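Local atomic coordinates of uncharacterized protein (Pseudomonas aeruginosa, PDB entry 6P8P), a protein that probably acts as a HORMA-domain partner that helps regulate a cGAS-like CD-NTase in a bacterial CBASS defence system against phages. Residues Gln30-Thr35 and Gly92-Lys97; Arg37-Ala42 and Lys120-Ile125; Ala59-Thr64 and Trp100-Pro105. The protein carries 2 engineered substitutions. All blocks are in the same frame, centred on the assembly; numbering follows the deposited sequence. Where two conformers were deposited one is given.

How the contacts relate
The three contacts mark steps from the surface of the HORMA-type domain into its sheet. Contact 1, between two loops, lies about 14 Å from contact 2 and about 15 Å from contact 3, centre to centre; contacts 2 and 3 are about 12 Å apart. Leu-96 ties contact 1 to both others, its CD1 lying 4.0 Å from CD1 of Leu-40 and its CD2 4.0 Å from CB of Ala-63. Contact 3 is nested in the chain loop that contact 2 closes, and Arg-124 probably hydrogen-bonds it twice, NH1 to Trp-100 O at 2.9 Å and O to Met-102 N at 3.0 Å. The bound calcium ion is about 13 Å from the Pro-105 side chain.

Contact 1 of 3, residues Gln30-Thr35 and Gly92-Lys97; sequences QGKDGT and GFEPLK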
loop_
_atom_site.group_PDB
_atom_site.type_symbol
_atom_site.label_atom_id
_atom_site.label_comp_id
_atom_site.label_asym_id
_atom_site.label_seq_id
_atom_site.Cartn_x
_atom_site.Cartn_y
_atom_site.Cartn_z
ATOM N N GLN A 30 -8.921 12.745 -15.955
ATOM C CA GLN A 30 -9.875 13.052 -17.031
ATOM C C GLN A 30 -9.402 12.478 -18.364
ATOM O O GLN A 30 -9.461 13.132 -19.399
ATOM C CB GLN A 30 -10.116 14.561 -17.134
ATOM C CG GLN A 30 -10.759 15.172 -15.890
ATOM C CD GLN A 30 -10.826 16.680 -15.918
ATOM O OE1 GLN A 30 -10.029 17.341 -16.594
ATOM N NE2 GLN A 30 -11.777 17.243 -15.169
ATOM N N GLY A 31 -8.895 11.255 -18.324
ATOM C CA GLY A 31 -8.486 10.570 -19.522
ATOM C C GLY A 31 -7.153 10.973 -20.104
ATOM O O GLY A 31 -6.813 10.505 -21.192
ATOM N N LYS A 32 -6.377 11.810 -19.431
ATOM C CA LYS A 32 -5.108 12.269 -19.986
ATOM C C LYS A 32 -3.979 11.329 -19.575
ATOM O O LYS A 32 -3.727 11.141 -18.386
ATOM C CB LYS A 32 -4.781 13.680 -19.518
ATOM C CG LYS A 32 -5.744 14.722 -19.987
ATOM C CD LYS A 32 -5.260 16.084 -19.569
ATOM C CE LYS A 32 -6.380 17.099 -19.658
ATOM N NZ LYS A 32 -6.079 18.268 -18.801
ATOM N N ASP A 33 -3.296 10.755 -20.565
ATOM C CA ASP A 33 -2.161 9.845 -20.374
ATOM C C ASP A 33 -0.908 10.702 -20.229
ATOM O O ASP A 33 -0.275 11.101 -21.199
ATOM C CB ASP A 33 -2.063 8.873 -21.552
ATOM C CG ASP A 33 -0.853 7.951 -21.476
ATOM O OD1 ASP A 33 -0.628 7.381 -20.393
ATOM O OD2 ASP A 33 -0.160 7.761 -22.522
ATOM N N GLY A 34 -0.542 10.993 -18.990
ATOM C CA GLY A 34 0.629 11.815 -18.727
ATOM C C GLY A 34 1.342 11.436 -17.455
ATOM O O GLY A 34 0.990 10.434 -16.824
ATOM N N THR A 35 2.337 12.228 -17.066
ATOM C CA THR A 35 3.083 11.909 -15.855
ATOM C C THR A 35 2.221 12.020 -14.602
ATOM O O THR A 35 2.429 11.266 -13.654
ATOM C CB THR A 35 4.314 12.803 -15.711
ATOM O OG1 THR A 35 3.922 14.175 -15.653
ATOM C CG2 THR A 35 5.233 12.619 -16.864
ATOM N N GLY A 92 -15.322 20.605 -13.337
ATOM C CA GLY A 92 -15.388 21.573 -14.417
ATOM C C GLY A 92 -14.117 22.380 -14.620
ATOM O O GLY A 92 -14.186 23.582 -14.895
ATOM N N PHE A 93 -12.957 21.724 -14.496
ATOM C CA PHE A 93 -11.640 22.324 -14.662
ATOM C C PHE A 93 -10.629 21.183 -14.718
ATOM O O PHE A 93 -10.954 20.033 -14.407
ATOM C CB PHE A 93 -11.303 23.283 -13.519
ATOM C CG PHE A 93 -11.396 22.660 -12.152
ATOM C CD1 PHE A 93 -12.592 22.614 -11.472
ATOM C CD2 PHE A 93 -10.264 22.107 -11.548
ATOM C CE1 PHE A 93 -12.687 22.023 -10.219
ATOM C CE2 PHE A 93 -10.355 21.523 -10.297
ATOM C CZ PHE A 93 -11.562 21.479 -9.629
ATOM N N GLU A 94 -9.391 21.511 -15.126
ATOM C CA GLU A 94 -8.296 20.536 -15.158
ATOM C C GLU A 94 -7.702 20.411 -13.753
ATOM O O GLU A 94 -6.976 21.308 -13.308
ATOM C CB GLU A 94 -7.222 20.952 -16.167
ATOM C CG GLU A 94 -6.016 19.999 -16.214
ATOM C CD GLU A 94 -4.942 20.414 -17.217
ATOM O OE1 GLU A 94 -5.199 21.323 -18.033
ATOM O OE2 GLU A 94 -3.845 19.814 -17.208
ATOM N N PRO A 95 -7.992 19.335 -13.015
ATOM C CA PRO A 95 -7.772 19.366 -11.564
ATOM C C PRO A 95 -6.304 19.254 -11.144
ATOM O O PRO A 95 -5.989 19.522 -9.977
ATOM C CB PRO A 95 -8.580 18.159 -11.070
ATOM C CG PRO A 95 -9.489 17.775 -12.177
ATOM C CD PRO A 95 -8.756 18.140 -13.430
ATOM N N LEU A 96 -5.406 18.845 -12.032
ATOM C CA LEU A 96 -3.980 18.801 -11.718
ATOM C C LEU A 96 -3.170 19.721 -12.636
ATOM O O LEU A 96 -1.995 19.489 -12.898
ATOM C CB LEU A 96 -3.459 17.372 -11.790
ATOM C CG LEU A 96 -4.117 16.375 -10.823
ATOM C CD1 LEU A 96 -3.503 14.993 -10.994
ATOM C CD2 LEU A 96 -4.018 16.808 -9.381
ATOM N N LYS A 97 -3.778 20.807 -13.080
ATOM C CA LYS A 97 -3.112 21.725 -13.995
ATOM C C LYS A 97 -1.849 22.310 -13.377
ATOM O O LYS A 97 -1.848 22.740 -12.217
ATOM C CB LYS A 97 -4.084 22.835 -14.375
ATOM C CG LYS A 97 -3.561 23.760 -15.473
ATOM C CD LYS A 97 -4.650 24.782 -15.794
ATOM C CE LYS A 97 -4.356 25.487 -17.110
ATOM N NZ LYS A 97 -2.984 26.039 -17.120
#
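The flat amide of Gln-30 has CD and CG of the Pro-95 ring over one face and the carbonyl of Phe-93 near its NE2 edge. Gln-30 and Pro-95 reach toward each other tip to tip: Pro-95 CD lies 3.5 Å from Gln-30 OE1 and is nearly as close to CD and NE2, so the ring carbon rests over the amide group as a whole. From NE2 a hydrogen bond of 3.0 Å runs to Phe-93 O. It is bent, with an N-H...O angle of 144°, the oxygen lying 24° out of the amide plane on the same side as Pro-95 CD. The extended chain of Gln-30 beyond CG carries the amide across to the other loop, and the two contacts together should limit its rotation. The side chain of Phe-93 leaves its backbone away from the 30-35 loop and packs on Pro-68.

Beside this pair, the extended side chains of Lys-32 and Glu-94 cross at about a right angle. Lys-32 NZ is modelled 3.1 Å from Glu-94 OE2 as a salt bridge, but it also sits too close to the carboxylate carbon, so its geometry is doubtful.

Gln-30, with positive phi, is the first residue to leave helix 17-29, and Gly-34 is the N-cap of helix 35-42. The partner loop makes a type I beta turn from Glu-94 to Lys-97. The contact thus joins the link between the two helices to the loop leading into strand 101-106, while Leu-96, buried, packs on Ala-36 and Leu-40 of helix 35-42.

Contact 2 of 3, residues Arg37-Ala42 and Lys120-Ile125; sequences RSELRA and KHSSRI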
loop_
_atom_site.group_PDB
_atom_site.type_symbol
_atom_site.label_atom_id
_atom_site.label_comp_id
_atom_site.label_asym_id
_atom_site.label_seq_id
_atom_site.Cartn_x
_atom_site.Cartn_y
_atom_site.Cartn_z
ATOM N N ARG A 37 -1.006 11.241 -14.219
ATOM C CA ARG A 37 -1.774 10.017 -14.065
ATOM C C ARG A 37 -0.862 8.860 -13.711
ATOM O O ARG A 37 -1.216 8.010 -12.879
ATOM C CB ARG A 37 -2.549 9.663 -15.326
ATOM C CG ARG A 37 -3.476 8.486 -15.137
ATOM C CD ARG A 37 -4.469 8.316 -16.276
ATOM N NE ARG A 37 -3.865 7.651 -17.411
ATOM C CZ ARG A 37 -4.473 7.440 -18.576
ATOM N NH1 ARG A 37 -5.717 7.871 -18.767
ATOM N NH2 ARG A 37 -3.833 6.802 -19.549
ATOM N N SER A 38 0.327 8.818 -14.328
ATOM C CA SER A 38 1.284 7.760 -14.001
ATOM C C SER A 38 1.686 7.810 -12.540
ATOM O O SER A 38 1.823 6.761 -11.894
ATOM C CB SER A 38 2.525 7.874 -14.894
ATOM O OG SER A 38 2.200 7.515 -16.232
ATOM N N GLU A 39 1.915 9.013 -12.003
ATOM C CA GLU A 39 2.305 9.104 -10.603
ATOM C C GLU A 39 1.165 8.683 -9.679
ATOM O O GLU A 39 1.396 7.971 -8.696
ATOM C CB GLU A 39 2.763 10.506 -10.239
ATOM C CG GLU A 39 4.202 10.808 -10.642
ATOM C CD GLU A 39 4.716 12.151 -10.127
ATOM O OE1 GLU A 39 4.342 12.589 -9.020
ATOM O OE2 GLU A 39 5.517 12.781 -10.844
ATOM N N LEU A 40 -0.053 9.127 -9.966
ATOM C CA LEU A 40 -1.194 8.706 -9.150
ATOM C C LEU A 40 -1.369 7.190 -9.179
ATOM O O LEU A 40 -1.640 6.565 -8.143
ATOM C CB LEU A 40 -2.464 9.402 -9.627
ATOM C CG LEU A 40 -2.750 10.773 -9.006
ATOM C CD1 LEU A 40 -1.728 11.785 -9.305
ATOM C CD2 LEU A 40 -4.125 11.224 -9.575
ATOM N N ARG A 41 -1.207 6.574 -10.348
ATOM C CA ARG A 41 -1.324 5.129 -10.438
ATOM C C ARG A 41 -0.159 4.446 -9.742
ATOM O O ARG A 41 -0.332 3.379 -9.147
ATOM C CB ARG A 41 -1.430 4.695 -11.907
ATOM C CG ARG A 41 -2.737 5.065 -12.581
ATOM C CD ARG A 41 -2.772 4.599 -14.042
ATOM N NE ARG A 41 -4.070 4.838 -14.656
ATOM C CZ ARG A 41 -4.312 4.781 -15.971
ATOM N NH1 ARG A 41 -3.334 4.499 -16.820
ATOM N NH2 ARG A 41 -5.530 5.016 -16.440
ATOM N N ALA A 42 1.006 5.086 -9.719
ATOM C CA ALA A 42 2.171 4.456 -9.085
ATOM C C ALA A 42 2.011 4.310 -7.564
ATOM O O ALA A 42 2.624 3.415 -6.961
ATOM C CB ALA A 42 3.428 5.266 -9.398
ATOM N N LYS A 120 8.999 7.218 -2.785
ATOM C CA LYS A 120 9.599 6.410 -3.834
ATOM C C LYS A 120 9.065 6.784 -5.209
ATOM O O LYS A 120 9.756 6.593 -6.214
ATOM C CB LYS A 120 9.312 4.921 -3.607
ATOM C CG LYS A 120 9.756 4.326 -2.289
ATOM C CD LYS A 120 9.519 2.792 -2.282
ATOM C CE LYS A 120 9.721 2.153 -3.670
ATOM N NZ LYS A 120 9.463 0.691 -3.754
ATOM N N HIS A 121 7.821 7.274 -5.281
ATOM C CA HIS A 121 7.147 7.446 -6.549
ATOM C C HIS A 121 6.908 8.895 -6.933
ATOM O O HIS A 121 6.623 9.158 -8.102
ATOM C CB HIS A 121 5.767 6.761 -6.539
ATOM C CG HIS A 121 5.813 5.313 -6.195
ATOM N ND1 HIS A 121 6.325 4.370 -7.055
ATOM C CD2 HIS A 121 5.377 4.636 -5.104
ATOM C CE1 HIS A 121 6.247 3.175 -6.490
ATOM N NE2 HIS A 121 5.666 3.309 -5.309
ATOM N N SER A 122 6.963 9.817 -5.979
ATOM C CA SER A 122 6.471 11.160 -6.233
ATOM C C SER A 122 7.012 12.097 -5.171
ATOM O O SER A 122 7.160 11.722 -4.012
ATOM C CB SER A 122 4.925 11.169 -6.247
ATOM O OG SER A 122 4.392 12.476 -6.383
ATOM N N SER A 123 7.254 13.340 -5.571
ATOM C CA SER A 123 7.438 14.426 -4.618
ATOM C C SER A 123 6.193 15.305 -4.516
ATOM O O SER A 123 6.098 16.127 -3.600
ATOM C CB SER A 123 8.647 15.269 -5.017
ATOM O OG SER A 123 8.421 15.927 -6.243
ATOM N N ARG A 124 5.224 15.113 -5.404
ATOM C CA ARG A 124 4.019 15.932 -5.407
ATOM C C ARG A 124 2.907 15.316 -4.580
ATOM O O ARG A 124 2.021 16.048 -4.084
ATOM C CB ARG A 124 3.521 16.155 -6.839
ATOM C CG ARG A 124 4.528 16.924 -7.716
ATOM C CD ARG A 124 4.038 17.078 -9.129
ATOM N NE ARG A 124 4.978 17.857 -9.931
ATOM C CZ ARG A 124 5.018 19.179 -9.959
ATOM N NH1 ARG A 124 4.172 19.870 -9.224
ATOM N NH2 ARG A 124 5.915 19.803 -10.707
ATOM N N ILE A 125 2.917 13.991 -4.440
ATOM C CA ILE A 125 1.908 13.297 -3.652
ATOM C C ILE A 125 2.504 13.062 -2.280
ATOM O O ILE A 125 3.505 12.349 -2.150
ATOM C CB ILE A 125 1.474 11.972 -4.288
ATOM C CG1 ILE A 125 0.929 12.195 -5.687
ATOM C CG2 ILE A 125 0.435 11.258 -3.369
ATOM C CD1 ILE A 125 0.908 10.910 -6.498
HETATM O O HOH W 1 6.693 13.995 -8.373
HETATM O O HOH W 2 8.098 11.730 -9.411
#
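An ST turn and ST motif, formed by Ser-122 just before strand 125-129, meets Glu-39 of helix 35-42. Ser-122 OG accepts from the backbone N of Arg-124 and of Ile-125, each at 2.9 Å, and gives its proton to Glu-39 OE1 at 2.6 Å. Three bonds therefore grip one buried hydroxyl. With OG anti to the backbone N (chi1 175°), the hydroxyl is set toward Glu-39 and meets OE1 on the anti side of the carboxylate, 29° out of its plane. Water 1 donates to the same OE1 at 2.8 Å and accepts from Ser-123 N. Water 2 bridges the other oxygen, OE2, and His-121 O, its bond to OE2 being weak. These donors probably favour the charged carboxylate.

Further along the helix, Ala-42 O sits 3.4 Å above the centre of the His-121 imidazole. Lys-120 CB lies over the centre of the opposite face. On the apolar side, Ile-125 CD1 reaches the helix at Leu-40, CD1 to CD1 3.9 Å, the two side chains crossing at about a right angle. The same methyl lies 3.7 Å from Glu-39 O, so it also packs against the helix backbone.

Arg-124 directs its guanidinium elsewhere, into a salt bridge with Asp-99 and a cation-pi contact with Trp-100. That indole also touches Glu-39, Leu-40 and Ile-125. Lys-120 packs on Arg-41 of the second subunit and weakly hydrogen-bonds its Thr-44. The contact fastens helix 35-42 to the loop between helix 111-119 and strand 125-129, with Leu-40 extending to helix 17-29 and Ile-125 to Leu-104 of strand 101-106.

Contact 3 of 3, residues Ala59-Thr64 and Trp100-Pro105; sequences APIVAT and WGMSLP. Engineered in segment 100-105: Met-102 (natural residue Val).
Ile-61 lies at the apolar centre. Its CG1 branch rests on Pro-105 CD at 3.7 Å, and its CG2 methyl lies 3.9 Å from Leu-104 CD2, the isoleucine and leucine side chains running side by side in the same direction. Met-102, an engineered residue where the natural one is valine, bends at chi3 (63°) in the conformer described, which brings CE to 3.5 Å from Ile-61 CG2; a second conformer makes this detail less certain. Before strand 61-64 begins, Ala-59 CB packs on Pro-105 CB at 3.8 Å.

The backbones beneath these side chains form an antiparallel ladder, strands 61-64 and 101-105 running at 171°. Val-62 and Ser-103 are a hydrogen-bonded pair, N to O in both directions. Ala-63 faces Met-102 as a non-hydrogen-bonded pair, and Met-102 CA makes a CA-H...O contact of 3.2 Å with Val-62 O. At the polar edge, partly exposed Thr-64 pairs with Gly-101, the bond from Gly-101 N to Thr-64 O measuring 2.9 Å. Ser-103 OG, on the Val-62 and Thr-64 face, hydrogen-bonds Arg-128, which also holds Pro-60 O.

Strand 61-64 pairs with strand 69-75 on its other side, and strand 101-106 with 125-129. Backbone hydrogen bonds thus hold the two strands in register inside the mixed sheet of the HORMA-type domain, while apolar residues on the Ala-63 and Met-102 face bury against helix 17-29.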
loop_
_atom_site.group_PDB
_atom_site.type_symbol
_atom_site.label_atom_id
_atom_site.label_comp_id
_atom_site.label_asym_id
_atom_site.label_seq_id
_atom_site.Cartn_x
_atom_site.Cartn_y
_atom_site.Cartn_z
ATOM N N ALA A 59 -11.373 13.337 6.698
ATOM C CA ALA A 59 -10.279 14.194 6.343
ATOM C C ALA A 59 -10.127 13.969 4.840
ATOM O O ALA A 59 -9.946 12.829 4.416
ATOM C CB ALA A 59 -8.984 13.864 7.068
ATOM N N PRO A 60 -10.154 15.015 4.021
ATOM C CA PRO A 60 -10.191 14.790 2.564
ATOM C C PRO A 60 -8.824 14.505 1.949
ATOM O O PRO A 60 -7.784 14.925 2.442
ATOM C CB PRO A 60 -10.779 16.102 2.021
ATOM C CG PRO A 60 -10.330 17.147 3.043
ATOM C CD PRO A 60 -10.351 16.439 4.383
ATOM N N ILE A 61 -8.853 13.746 0.858
ATOM C CA ILE A 61 -7.788 13.791 -0.136
ATOM C C ILE A 61 -7.851 15.151 -0.819
ATOM O O ILE A 61 -8.922 15.581 -1.260
ATOM C CB ILE A 61 -7.958 12.652 -1.153
ATOM C CG1 ILE A 61 -7.786 11.312 -0.468
ATOM C CG2 ILE A 61 -6.974 12.866 -2.294
ATOM C CD1 ILE A 61 -8.367 10.136 -1.249
ATOM N N VAL A 62 -6.742 15.885 -0.823
ATOM C CA VAL A 62 -6.754 17.248 -1.358
ATOM C C VAL A 62 -5.821 17.375 -2.537
ATOM O O VAL A 62 -4.610 17.185 -2.395
ATOM C CB VAL A 62 -6.384 18.291 -0.299
ATOM C CG1 VAL A 62 -6.477 19.687 -0.909
ATOM C CG2 VAL A 62 -7.292 18.163 0.912
ATOM N N ALA A 63 -6.376 17.737 -3.690
ATOM C CA ALA A 63 -5.594 18.055 -4.876
ATOM C C ALA A 63 -5.494 19.570 -5.010
ATOM O O ALA A 63 -6.494 20.277 -4.811
ATOM C CB ALA A 63 -6.250 17.469 -6.125
ATOM N N THR A 64 -4.278 20.050 -5.282
ATOM C CA THR A 64 -3.978 21.456 -5.540
ATOM C C THR A 64 -3.368 21.586 -6.929
ATOM O O THR A 64 -2.724 20.666 -7.438
ATOM C CB THR A 64 -3.028 22.031 -4.481
ATOM O OG1 THR A 64 -1.844 21.239 -4.385
ATOM C CG2 THR A 64 -3.691 22.074 -3.107
ATOM N N TRP A 100 1.077 20.919 -9.650
ATOM C CA TRP A 100 0.034 20.238 -8.903
ATOM C C TRP A 100 0.609 19.508 -7.701
ATOM O O TRP A 100 1.810 19.232 -7.617
ATOM C CB TRP A 100 -0.716 19.251 -9.808
ATOM C CG TRP A 100 0.102 18.100 -10.305
ATOM C CD1 TRP A 100 0.851 18.049 -11.455
ATOM C CD2 TRP A 100 0.243 16.812 -9.678
ATOM N NE1 TRP A 100 1.443 16.818 -11.579
ATOM C CE2 TRP A 100 1.102 16.046 -10.490
ATOM C CE3 TRP A 100 -0.256 16.245 -8.499
ATOM C CZ2 TRP A 100 1.444 14.740 -10.177
ATOM C CZ3 TRP A 100 0.102 14.951 -8.185
ATOM C CH2 TRP A 100 0.940 14.215 -9.013
ATOM N N GLY A 101 -0.275 19.205 -6.753
ATOM C CA GLY A 101 0.096 18.385 -5.618
ATOM C C GLY A 101 -1.122 17.664 -5.107
ATOM O O GLY A 101 -2.263 17.974 -5.462
ATOM N N MET A 102 -0.877 16.666 -4.264
ATOM C CA MET A 102 -1.945 15.915 -3.628
ATOM C C MET A 102 -1.544 15.583 -2.202
ATOM O O MET A 102 -0.406 15.177 -1.947
ATOM C CB MET A 102 -2.266 14.618 -4.379
ATOM C CG MET A 102 -3.022 14.803 -5.646
ATOM S SD MET A 102 -3.564 13.236 -6.282
ATOM C CE MET A 102 -4.668 12.680 -4.971
ATOM N N SER A 103 -2.488 15.749 -1.279
ATOM C CA SER A 103 -2.252 15.494 0.138
ATOM C C SER A 103 -3.217 14.418 0.597
ATOM O O SER A 103 -4.430 14.633 0.612
ATOM C CB SER A 103 -2.415 16.756 0.983
ATOM O OG SER A 103 -2.246 16.400 2.343
ATOM N N LEU A 104 -2.676 13.272 0.948
ATOM C CA LEU A 104 -3.461 12.135 1.389
ATOM C C LEU A 104 -3.557 12.100 2.904
ATOM O O LEU A 104 -2.518 12.166 3.594
ATOM C CB LEU A 104 -2.813 10.840 0.902
ATOM C CG LEU A 104 -2.440 10.710 -0.576
ATOM C CD1 LEU A 104 -1.917 9.315 -0.863
ATOM C CD2 LEU A 104 -3.636 10.997 -1.470
ATOM N N PRO A 105 -4.762 11.921 3.445
ATOM C CA PRO A 105 -4.908 11.771 4.893
ATOM C C PRO A 105 -4.389 10.416 5.341
ATOM O O PRO A 105 -4.581 9.395 4.677
ATOM C CB PRO A 105 -6.428 11.923 5.125
ATOM C CG PRO A 105 -7.017 11.325 3.844
ATOM C CD PRO A 105 -6.036 11.735 2.735
#